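Local coordinates for Alpha/beta hydrolase (Pseudomonas aeruginosa PAO1, PDB 4R1D), which probably acts as a secreted lipase of the alpha/beta hydrolase family, a calcium-binding type VI secretion effector neutralised by its partner Tli4, at residues S287-E299 / S436-D448. Sequence-based numbering, arbitrary orientation.
Sequences SSTIYHHMRCGYE and SRHSWRDLIWKGD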
# COMPACT_ATOMS: atom_id res chain seq x y z
N SER A 287 2.05 -12.49 -10.25
CA SER A 287 1.13 -13.48 -9.70
C SER A 287 -0.26 -13.37 -10.32
O SER A 287 -0.89 -12.32 -10.27
CB SER A 287 0.98 -13.29 -8.19
OG SER A 287 0.03 -14.20 -7.67
N SER A 288 -0.74 -14.48 -10.88
CA SER A 288 -2.09 -14.54 -11.42
C SER A 288 -3.18 -14.25 -10.36
O SER A 288 -4.34 -13.99 -10.70
CB SER A 288 -2.34 -15.90 -12.09
OG SER A 288 -2.02 -16.95 -11.20
N THR A 289 -2.83 -14.31 -9.08
CA THR A 289 -3.85 -14.01 -8.07
C THR A 289 -4.44 -12.62 -8.24
O THR A 289 -5.59 -12.40 -7.88
CB THR A 289 -3.34 -14.19 -6.61
OG1 THR A 289 -2.33 -13.20 -6.32
CG2 THR A 289 -2.82 -15.60 -6.37
N ILE A 290 -3.68 -11.67 -8.79
CA ILE A 290 -4.20 -10.31 -8.93
C ILE A 290 -5.44 -10.29 -9.81
O ILE A 290 -6.36 -9.50 -9.60
CB ILE A 290 -3.13 -9.30 -9.46
CG1 ILE A 290 -3.65 -7.86 -9.33
CG2 ILE A 290 -2.78 -9.59 -10.91
CD1 ILE A 290 -2.70 -6.83 -9.92
N TYR A 291 -5.48 -11.19 -10.80
CA TYR A 291 -6.66 -11.29 -11.64
C TYR A 291 -7.85 -11.81 -10.83
O TYR A 291 -8.94 -11.27 -10.91
CB TYR A 291 -6.38 -12.19 -12.84
CG TYR A 291 -7.50 -12.26 -13.84
CD1 TYR A 291 -8.61 -13.06 -13.61
CD2 TYR A 291 -7.44 -11.55 -15.03
CE1 TYR A 291 -9.63 -13.14 -14.51
CE2 TYR A 291 -8.47 -11.62 -15.96
CZ TYR A 291 -9.55 -12.43 -15.69
OH TYR A 291 -10.60 -12.52 -16.59
N HIS A 292 -7.64 -12.86 -10.04
CA HIS A 292 -8.73 -13.36 -9.21
C HIS A 292 -9.28 -12.24 -8.34
O HIS A 292 -10.49 -12.01 -8.30
CB HIS A 292 -8.26 -14.49 -8.29
CG HIS A 292 -9.27 -14.85 -7.25
ND1 HIS A 292 -9.38 -14.17 -6.06
CD2 HIS A 292 -10.25 -15.79 -7.24
CE1 HIS A 292 -10.38 -14.68 -5.35
NE2 HIS A 292 -10.92 -15.66 -6.04
N HIS A 293 -8.39 -11.55 -7.64
CA HIS A 293 -8.83 -10.55 -6.67
C HIS A 293 -9.56 -9.37 -7.30
O HIS A 293 -10.57 -8.92 -6.77
CB HIS A 293 -7.64 -10.09 -5.81
CG HIS A 293 -6.97 -11.22 -5.10
ND1 HIS A 293 -5.68 -11.14 -4.61
CD2 HIS A 293 -7.41 -12.46 -4.81
CE1 HIS A 293 -5.37 -12.29 -4.04
NE2 HIS A 293 -6.40 -13.11 -4.15
N MET A 294 -9.07 -8.91 -8.45
CA MET A 294 -9.71 -7.80 -9.14
C MET A 294 -11.06 -8.18 -9.74
O MET A 294 -11.93 -7.33 -9.88
CB MET A 294 -8.78 -7.22 -10.22
CG MET A 294 -7.57 -6.49 -9.64
SD MET A 294 -6.58 -5.67 -10.89
CE MET A 294 -7.66 -4.29 -11.25
N ARG A 295 -11.23 -9.44 -10.09
CA ARG A 295 -12.52 -9.86 -10.66
C ARG A 295 -13.50 -10.43 -9.63
O ARG A 295 -14.71 -10.43 -9.88
CB ARG A 295 -12.31 -10.85 -11.82
CG ARG A 295 -11.61 -10.26 -13.05
CD ARG A 295 -12.38 -9.10 -13.62
NE ARG A 295 -13.75 -9.47 -13.95
CZ ARG A 295 -14.12 -9.98 -15.13
NH1 ARG A 295 -13.22 -10.17 -16.08
NH2 ARG A 295 -15.39 -10.29 -15.36
N CYS A 296 -13.01 -10.89 -8.48
CA CYS A 296 -13.86 -11.61 -7.52
C CYS A 296 -13.85 -11.09 -6.09
O CYS A 296 -14.64 -11.54 -5.27
CB CYS A 296 -13.47 -13.09 -7.44
SG CYS A 296 -13.38 -13.97 -9.01
N GLY A 297 -12.92 -10.19 -5.78
CA GLY A 297 -12.66 -9.81 -4.40
C GLY A 297 -11.68 -10.78 -3.74
O GLY A 297 -11.40 -11.85 -4.27
N TYR A 298 -11.14 -10.40 -2.59
CA TYR A 298 -10.34 -11.33 -1.81
C TYR A 298 -11.25 -12.38 -1.17
O TYR A 298 -12.42 -12.13 -0.92
CB TYR A 298 -9.55 -10.60 -0.72
CG TYR A 298 -8.36 -9.87 -1.27
CD1 TYR A 298 -8.51 -8.72 -2.05
CD2 TYR A 298 -7.08 -10.34 -1.03
CE1 TYR A 298 -7.40 -8.06 -2.56
CE2 TYR A 298 -5.97 -9.69 -1.54
CZ TYR A 298 -6.14 -8.56 -2.30
OH TYR A 298 -5.02 -7.94 -2.81
N GLU A 299 -10.69 -13.55 -0.88
CA GLU A 299 -11.40 -14.61 -0.19
C GLU A 299 -11.52 -14.31 1.31
O GLU A 299 -10.71 -13.57 1.87
CB GLU A 299 -10.70 -15.95 -0.40
CG GLU A 299 -10.39 -16.27 -1.86
CD GLU A 299 -9.73 -17.63 -2.05
OE1 GLU A 299 -10.42 -18.65 -1.87
OE2 GLU A 299 -8.52 -17.66 -2.37
N SER A 436 -0.52 -28.40 -2.64
CA SER A 436 -1.73 -28.30 -1.80
C SER A 436 -2.19 -26.86 -1.62
O SER A 436 -3.13 -26.58 -0.87
CB SER A 436 -1.54 -28.99 -0.45
OG SER A 436 -0.75 -28.20 0.42
N ARG A 437 -1.55 -25.92 -2.32
CA ARG A 437 -1.97 -24.53 -2.27
C ARG A 437 -2.13 -24.05 -3.70
O ARG A 437 -1.15 -23.67 -4.33
CB ARG A 437 -0.93 -23.69 -1.54
CG ARG A 437 -0.63 -24.20 -0.15
CD ARG A 437 0.16 -23.21 0.65
NE ARG A 437 0.52 -23.69 1.99
CZ ARG A 437 -0.21 -23.50 3.08
NH1 ARG A 437 -1.37 -22.85 3.02
NH2 ARG A 437 0.22 -23.96 4.25
N HIS A 438 -3.36 -24.11 -4.22
CA HIS A 438 -3.60 -23.92 -5.65
C HIS A 438 -3.14 -22.55 -6.15
O HIS A 438 -2.72 -22.42 -7.30
CB HIS A 438 -5.07 -24.20 -6.02
CG HIS A 438 -6.01 -23.07 -5.74
ND1 HIS A 438 -6.58 -22.86 -4.50
CD2 HIS A 438 -6.51 -22.11 -6.55
CE1 HIS A 438 -7.37 -21.81 -4.55
NE2 HIS A 438 -7.35 -21.33 -5.79
N SER A 439 -3.25 -21.55 -5.28
CA SER A 439 -2.68 -20.23 -5.53
C SER A 439 -3.22 -19.54 -6.79
O SER A 439 -2.55 -18.68 -7.35
CB SER A 439 -1.15 -20.33 -5.64
OG SER A 439 -0.58 -21.03 -4.53
N TRP A 440 -4.42 -19.92 -7.22
CA TRP A 440 -5.00 -19.40 -8.46
C TRP A 440 -4.03 -19.49 -9.62
O TRP A 440 -4.03 -18.65 -10.53
CB TRP A 440 -5.50 -17.96 -8.26
CG TRP A 440 -6.56 -17.92 -7.22
CD1 TRP A 440 -6.45 -17.44 -5.95
CD2 TRP A 440 -7.88 -18.45 -7.33
NE1 TRP A 440 -7.63 -17.62 -5.27
CE2 TRP A 440 -8.53 -18.24 -6.10
CE3 TRP A 440 -8.59 -19.07 -8.37
CZ2 TRP A 440 -9.84 -18.63 -5.87
CZ3 TRP A 440 -9.89 -19.46 -8.14
CH2 TRP A 440 -10.51 -19.24 -6.90
N ARG A 441 -3.21 -20.53 -9.61
CA ARG A 441 -2.13 -20.66 -10.58
C ARG A 441 -2.69 -20.81 -12.00
O ARG A 441 -2.16 -20.23 -12.95
CB ARG A 441 -1.22 -21.83 -10.21
CG ARG A 441 -0.00 -21.97 -11.10
CD ARG A 441 -0.23 -22.98 -12.24
NE ARG A 441 0.95 -23.06 -13.07
CZ ARG A 441 1.40 -24.16 -13.68
NH1 ARG A 441 0.75 -25.31 -13.57
NH2 ARG A 441 2.51 -24.09 -14.40
N ASP A 442 -3.73 -21.62 -12.15
CA ASP A 442 -4.49 -21.64 -13.39
C ASP A 442 -5.76 -20.88 -13.12
O ASP A 442 -6.56 -21.27 -12.27
CB ASP A 442 -4.85 -23.07 -13.83
CG ASP A 442 -3.63 -23.87 -14.24
OD1 ASP A 442 -2.65 -23.25 -14.69
OD2 ASP A 442 -3.65 -25.11 -14.11
N LEU A 443 -5.95 -19.78 -13.83
CA LEU A 443 -7.11 -18.95 -13.63
C LEU A 443 -8.10 -19.42 -14.68
O LEU A 443 -7.90 -19.19 -15.87
CB LEU A 443 -6.76 -17.48 -13.83
CG LEU A 443 -7.66 -16.45 -13.16
CD1 LEU A 443 -9.12 -16.71 -13.51
CD2 LEU A 443 -7.47 -16.47 -11.67
N ILE A 444 -9.16 -20.09 -14.24
CA ILE A 444 -10.08 -20.75 -15.17
C ILE A 444 -11.50 -20.20 -15.11
O ILE A 444 -12.12 -20.17 -14.05
CB ILE A 444 -10.16 -22.26 -14.88
CG1 ILE A 444 -8.78 -22.90 -15.00
CG2 ILE A 444 -11.17 -22.92 -15.82
CD1 ILE A 444 -8.63 -24.17 -14.14
N TRP A 445 -12.01 -19.76 -16.26
CA TRP A 445 -13.41 -19.41 -16.39
C TRP A 445 -14.04 -20.61 -17.06
O TRP A 445 -13.71 -20.93 -18.20
CB TRP A 445 -13.58 -18.23 -17.34
CG TRP A 445 -13.34 -16.86 -16.77
CD1 TRP A 445 -12.24 -16.06 -16.98
CD2 TRP A 445 -14.24 -16.09 -15.97
NE1 TRP A 445 -12.40 -14.86 -16.34
CE2 TRP A 445 -13.62 -14.85 -15.71
CE3 TRP A 445 -15.52 -16.33 -15.45
CZ2 TRP A 445 -14.23 -13.86 -14.94
CZ3 TRP A 445 -16.12 -15.35 -14.69
CH2 TRP A 445 -15.47 -14.13 -14.43
N LYS A 446 -14.94 -21.28 -16.36
CA LYS A 446 -15.57 -22.48 -16.89
C LYS A 446 -17.04 -22.19 -17.20
O LYS A 446 -17.77 -21.70 -16.35
CB LYS A 446 -15.44 -23.62 -15.89
CG LYS A 446 -16.04 -24.93 -16.36
CD LYS A 446 -15.98 -25.98 -15.26
CE LYS A 446 -14.62 -26.65 -15.21
NZ LYS A 446 -14.68 -27.94 -14.46
N GLY A 447 -17.45 -22.47 -18.44
CA GLY A 447 -18.82 -22.18 -18.85
C GLY A 447 -18.90 -21.76 -20.30
O GLY A 447 -17.91 -21.83 -21.02
N ASP A 448 -20.07 -21.32 -20.73
CA ASP A 448 -20.31 -20.98 -22.13
C ASP A 448 -20.34 -19.46 -22.34
O ASP A 448 -21.27 -18.80 -21.91
CB ASP A 448 -21.62 -21.61 -22.61
CG ASP A 448 -22.01 -21.17 -24.00
OD1 ASP A 448 -21.11 -20.80 -24.78
OD2 ASP A 448 -23.22 -21.19 -24.32
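Trp440 has a histidine on each face: the His292 ring stacks offset on one, its centroid 3.9 Å from that of the Trp440 five-membered ring and the planes 24° apart, and His438, turned edge-on, points NE2 at the other. In the indole plane, Trp440 NE1 donates to Glu299 OE2 at 3.0 Å, reaching that oxygen from above the carboxylate plane. With both faces covered and a hydrogen bond at its edge, the indole probably has little freedom to turn.

Three residues down the chain, Leu443 CG packs 3.5 Å from Tyr291 CD1, and its CD2 reaches His292 CB. Trp445 then meets the far end of the same tyrosine: NE1 gives Tyr291 OH a nearly straight bond of 3.0 Å (170°), and the hydroxyl is also bonded to Tyr376 O. Having CG anti to the backbone N (chi1 -174°) carries the Tyr291 ring out to both partners. Trp445 CZ2 lies over one face of the Arg295 guanidinium, toward its rim, the two planes well tilted, while Asp461 and Trp375 O hold its nitrogens.

Ser288 OG donates to Trp440 O at 2.7 Å, tying down the tryptophan backbone, and Ser287 OG caps Thr289 N. Helix 289-296, after core strand 274-280, thus rests on a small mixed sheet, separate from the parallel alpha/beta hydrolase sheet, through strand 443-446, flanked by strands 339-342 and 477-479; Ile290 and Met294 pack on helix 310-317.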